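Local coordinates for protein mitochondrial edited mRNA stability factor 1 (Trypanosoma brucei, PDB 6NL1) that acts in 5' processing of mitochondrial mRNAs as a Nudix-type enzyme and probably helps to stabilise edited mRNAs, at residues D197-R202 with P289-V294. Numbering follows the deposited sequence.
Sequences DPVYVR and PVRYFV. With SO4 (sulfate ion), chain B.
Val199 meets Pro289 and Arg291 where two parallel strands of the mixed Nudix sheet, 200-207 and 290-296, begin to pair; the axes of strands 200-202 and 290-294 run 21° apart in direction. Val199 CG2 packs on Arg291 CG at 3.7 Å, while CG1 touches Pro289 CB, the two side chains crossing at about a right angle. Tyr200 then starts the parallel pairing: its N donates to Pro289 O and its O accepts from Arg291 N, a nearly straight bond (173° at the hydrogen). Its CB rests 3.9 Å from Val290 CG2, but the ring leads away from the partner strand, and its OH is hydrogen-bonded to Glu120 OE2. Val201 turns to the other face, with Arg291 and towards helix 250-262, and its CG1 approaches the edge of the Phe293 ring. Arg202 continues the pattern, its N bonded to Arg291 O and its O to Phe293 N, each at 2.9 Å. On the face shared with Val290 and Tyr292, Arg202 CB lies 3.6 Å from Tyr292 CE1 and CG touches Val290 CG1. A bend at chi2 (-63°) carries CD away from the extended path, and NH1 hydrogen-bonds to Val201 O, which lies near the guanidinium plane. Arg202 and Tyr292 both belong to the GDP site of this protein; here, without nucleotide, they share a sulfate, probably from the crystallisation liquor. Arg202 NE makes weak hydrogen bonds to its O1 (3.1 Å) and O2, whereas Tyr292 OH hydrogen-bonds to sulfate O3, in the ring plane, at 2.7 Å.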
ATOM      1  N   ASP A 197       0.507 -14.173   1.167  1.00 38.37           N
ATOM      2  CA  ASP A 197       0.138 -13.303   0.064  1.00 38.58           C
ATOM      3  C   ASP A 197       0.001 -11.898   0.658  1.00 31.24           C
ATOM      4  O   ASP A 197      -1.111 -11.424   0.884  1.00 34.19           O
ATOM      5  CB  ASP A 197      -1.188 -13.808  -0.527  1.00 43.73           C
ATOM      6  CG  ASP A 197      -1.697 -12.968  -1.695  1.00 80.48           C
ATOM      7  OD1 ASP A 197      -0.896 -12.639  -2.595  1.00 90.58           O
ATOM      8  OD2 ASP A 197      -2.915 -12.654  -1.716  1.00 63.57           O
ATOM      9  N   PRO A 198       1.138 -11.246   0.968  1.00 35.80           N
ATOM     10  CA  PRO A 198       1.060  -9.906   1.566  1.00 34.47           C
ATOM     11  C   PRO A 198       0.346  -8.981   0.606  1.00 34.35           C
ATOM     12  O   PRO A 198       0.628  -9.010  -0.592  1.00 30.37           O
ATOM     13  CB  PRO A 198       2.534  -9.477   1.696  1.00 34.66           C
ATOM     14  CG  PRO A 198       3.320 -10.737   1.601  1.00 45.73           C
ATOM     15  CD  PRO A 198       2.528 -11.644   0.697  1.00 44.05           C
ATOM     16  N   VAL A 199      -0.584  -8.186   1.117  1.00 20.33           N
ATOM     17  CA  VAL A 199      -1.377  -7.308   0.268  1.00 24.32           C
ATOM     18  C   VAL A 199      -1.667  -6.006   0.996  1.00 22.47           C
ATOM     19  O   VAL A 199      -1.464  -5.902   2.198  1.00 25.67           O
ATOM     20  CB  VAL A 199      -2.736  -7.963  -0.083  1.00 25.64           C
ATOM     21  CG1 VAL A 199      -2.537  -9.225  -0.936  1.00 19.59           C
ATOM     22  CG2 VAL A 199      -3.503  -8.289   1.202  1.00 19.52           C
ATOM     23  N   TYR A 200      -2.130  -5.015   0.250  1.00 26.54           N
ATOM     24  CA  TYR A 200      -2.766  -3.853   0.843  1.00 18.97           C
ATOM     25  C   TYR A 200      -4.176  -4.267   1.254  1.00 24.23           C
ATOM     26  O   TYR A 200      -4.780  -5.153   0.642  1.00 28.03           O
ATOM     27  CB  TYR A 200      -2.855  -2.721  -0.181  1.00 18.91           C
ATOM     28  CG  TYR A 200      -1.563  -1.951  -0.405  1.00 22.69           C
ATOM     29  CD1 TYR A 200      -1.463  -1.012  -1.429  1.00 32.19           C
ATOM     30  CD2 TYR A 200      -0.463  -2.132   0.426  1.00 33.29           C
ATOM     31  CE1 TYR A 200      -0.299  -0.282  -1.632  1.00 25.47           C
ATOM     32  CE2 TYR A 200       0.714  -1.408   0.236  1.00 30.24           C
ATOM     33  CZ  TYR A 200       0.787  -0.482  -0.793  1.00 26.94           C
ATOM     34  OH  TYR A 200       1.944   0.233  -1.001  1.00 28.29           O
ATOM     35  N   VAL A 201      -4.702  -3.633   2.289  1.00 25.65           N
ATOM     36  CA  VAL A 201      -6.072  -3.876   2.705  1.00 20.10           C
ATOM     37  C   VAL A 201      -6.811  -2.561   2.828  1.00 28.20           C
ATOM     38  O   VAL A 201      -6.223  -1.537   3.192  1.00 24.52           O
ATOM     39  CB  VAL A 201      -6.158  -4.635   4.063  1.00 25.65           C
ATOM     40  CG1 VAL A 201      -5.610  -6.036   3.906  1.00 16.11           C
ATOM     41  CG2 VAL A 201      -5.428  -3.856   5.197  1.00 15.83           C
ATOM     42  N   ARG A 202      -8.097  -2.592   2.504  1.00 20.04           N
ATOM     43  CA  ARG A 202      -8.950  -1.430   2.669  1.00 19.07           C
ATOM     44  C   ARG A 202     -10.203  -1.909   3.395  1.00 28.06           C
ATOM     45  O   ARG A 202     -10.850  -2.862   2.973  1.00 26.64           O
ATOM     46  CB  ARG A 202      -9.297  -0.805   1.315  1.00 19.56           C
ATOM     47  CG  ARG A 202      -8.118  -0.201   0.560  1.00 21.59           C
ATOM     48  CD  ARG A 202      -7.484   0.979   1.329  1.00 18.00           C
ATOM     49  NE  ARG A 202      -6.386   1.572   0.561  1.00 23.05           N
ATOM     50  CZ  ARG A 202      -5.103   1.234   0.690  1.00 33.61           C
ATOM     51  NH1 ARG A 202      -4.732   0.299   1.561  1.00 22.48           N
ATOM     52  NH2 ARG A 202      -4.183   1.832  -0.052  1.00 27.57           N
ATOM     53  N   PRO A 289      -1.796  -6.591  -4.972  1.00 22.42           N
ATOM     54  CA  PRO A 289      -3.250  -6.681  -4.834  1.00 27.30           C
ATOM     55  C   PRO A 289      -3.753  -5.891  -3.621  1.00 28.88           C
ATOM     56  O   PRO A 289      -3.070  -5.737  -2.606  1.00 26.88           O
ATOM     57  CB  PRO A 289      -3.494  -8.182  -4.625  1.00 27.41           C
ATOM     58  CG  PRO A 289      -2.281  -8.863  -5.258  1.00 24.37           C
ATOM     59  CD  PRO A 289      -1.145  -7.915  -4.932  1.00 22.47           C
ATOM     60  N   VAL A 290      -4.963  -5.370  -3.753  1.00 24.32           N
ATOM     61  CA  VAL A 290      -5.650  -4.719  -2.660  1.00 21.75           C
ATOM     62  C   VAL A 290      -6.873  -5.562  -2.285  1.00 25.26           C
ATOM     63  O   VAL A 290      -7.712  -5.849  -3.131  1.00 25.94           O
ATOM     64  CB  VAL A 290      -6.108  -3.305  -3.066  1.00 25.15           C
ATOM     65  CG1 VAL A 290      -6.829  -2.645  -1.925  1.00 22.76           C
ATOM     66  CG2 VAL A 290      -4.907  -2.450  -3.526  1.00 19.77           C
ATOM     67  N   ARG A 291      -6.960  -5.963  -1.018  1.00 24.26           N
ATOM     68  CA  ARG A 291      -8.108  -6.720  -0.526  1.00 25.08           C
ATOM     69  C   ARG A 291      -9.086  -5.803   0.189  1.00 31.12           C
ATOM     70  O   ARG A 291      -8.701  -5.001   1.051  1.00 26.96           O
ATOM     71  CB  ARG A 291      -7.660  -7.830   0.423  1.00 27.45           C
ATOM     72  CG  ARG A 291      -6.866  -8.911  -0.251  1.00 36.05           C
ATOM     73  CD  ARG A 291      -7.456 -10.259   0.063  1.00 41.08           C
ATOM     74  NE  ARG A 291      -7.432 -11.145  -1.095  1.00 63.59           N
ATOM     75  CZ  ARG A 291      -7.795 -12.420  -1.059  1.00 74.00           C
ATOM     76  NH1 ARG A 291      -8.213 -12.957   0.082  1.00 55.60           N
ATOM     77  NH2 ARG A 291      -7.743 -13.155  -2.162  1.00 96.96           N
ATOM     78  N   TYR A 292     -10.351  -5.936  -0.173  1.00 25.37           N
ATOM     79  CA  TYR A 292     -11.395  -5.056   0.325  1.00 25.77           C
ATOM     80  C   TYR A 292     -12.296  -5.742   1.336  1.00 31.73           C
ATOM     81  O   TYR A 292     -12.516  -6.960   1.279  1.00 27.08           O
ATOM     82  CB  TYR A 292     -12.223  -4.503  -0.847  1.00 23.75           C
ATOM     83  CG  TYR A 292     -11.462  -3.474  -1.633  1.00 26.52           C
ATOM     84  CD1 TYR A 292     -11.521  -2.125  -1.285  1.00 26.67           C
ATOM     85  CD2 TYR A 292     -10.635  -3.846  -2.684  1.00 22.87           C
ATOM     86  CE1 TYR A 292     -10.797  -1.172  -1.986  1.00 26.30           C
ATOM     87  CE2 TYR A 292      -9.904  -2.896  -3.394  1.00 31.73           C
ATOM     88  CZ  TYR A 292      -9.988  -1.564  -3.037  1.00 27.95           C
ATOM     89  OH  TYR A 292      -9.276  -0.611  -3.737  1.00 37.37           O
ATOM     90  N   PHE A 293     -12.800  -4.936   2.260  1.00 30.66           N
ATOM     91  CA  PHE A 293     -13.760  -5.365   3.271  1.00 25.46           C
ATOM     92  C   PHE A 293     -14.782  -4.249   3.395  1.00 28.56           C
ATOM     93  O   PHE A 293     -14.480  -3.101   3.060  1.00 29.58           O
ATOM     94  CB  PHE A 293     -13.059  -5.559   4.624  1.00 21.94           C
ATOM     95  CG  PHE A 293     -11.976  -6.605   4.602  1.00 23.11           C
ATOM     96  CD1 PHE A 293     -12.236  -7.901   5.042  1.00 27.82           C
ATOM     97  CD2 PHE A 293     -10.700  -6.294   4.125  1.00 25.75           C
ATOM     98  CE1 PHE A 293     -11.241  -8.875   5.022  1.00 27.67           C
ATOM     99  CE2 PHE A 293      -9.702  -7.256   4.098  1.00 27.42           C
ATOM    100  CZ  PHE A 293      -9.971  -8.551   4.543  1.00 30.78           C
ATOM    101  N   VAL A 294     -15.986  -4.570   3.862  1.00 29.59           N
ATOM    102  CA  VAL A 294     -16.943  -3.531   4.230  1.00 26.31           C
ATOM    103  C   VAL A 294     -17.440  -3.754   5.644  1.00 33.59           C
ATOM    104  O   VAL A 294     -17.487  -4.890   6.124  1.00 23.82           O
ATOM    105  CB  VAL A 294     -18.171  -3.474   3.291  1.00 30.36           C
ATOM    106  CG1 VAL A 294     -17.747  -3.143   1.862  1.00 26.95           C
ATOM    107  CG2 VAL A 294     -18.980  -4.774   3.368  1.00 23.08           C
TER
HETATM  108  S   SO4 B 401      -8.790   2.785  -2.219  1.00 54.24           S
HETATM  109  O1  SO4 B 401      -8.700   3.196  -0.825  1.00 45.71           O
HETATM  110  O2  SO4 B 401      -7.448   2.392  -2.645  1.00 82.66           O
HETATM  111  O3  SO4 B 401      -9.720   1.678  -2.406  1.00 52.35           O
HETATM  112  O4  SO4 B 401      -9.269   3.904  -3.026  1.00 77.35           O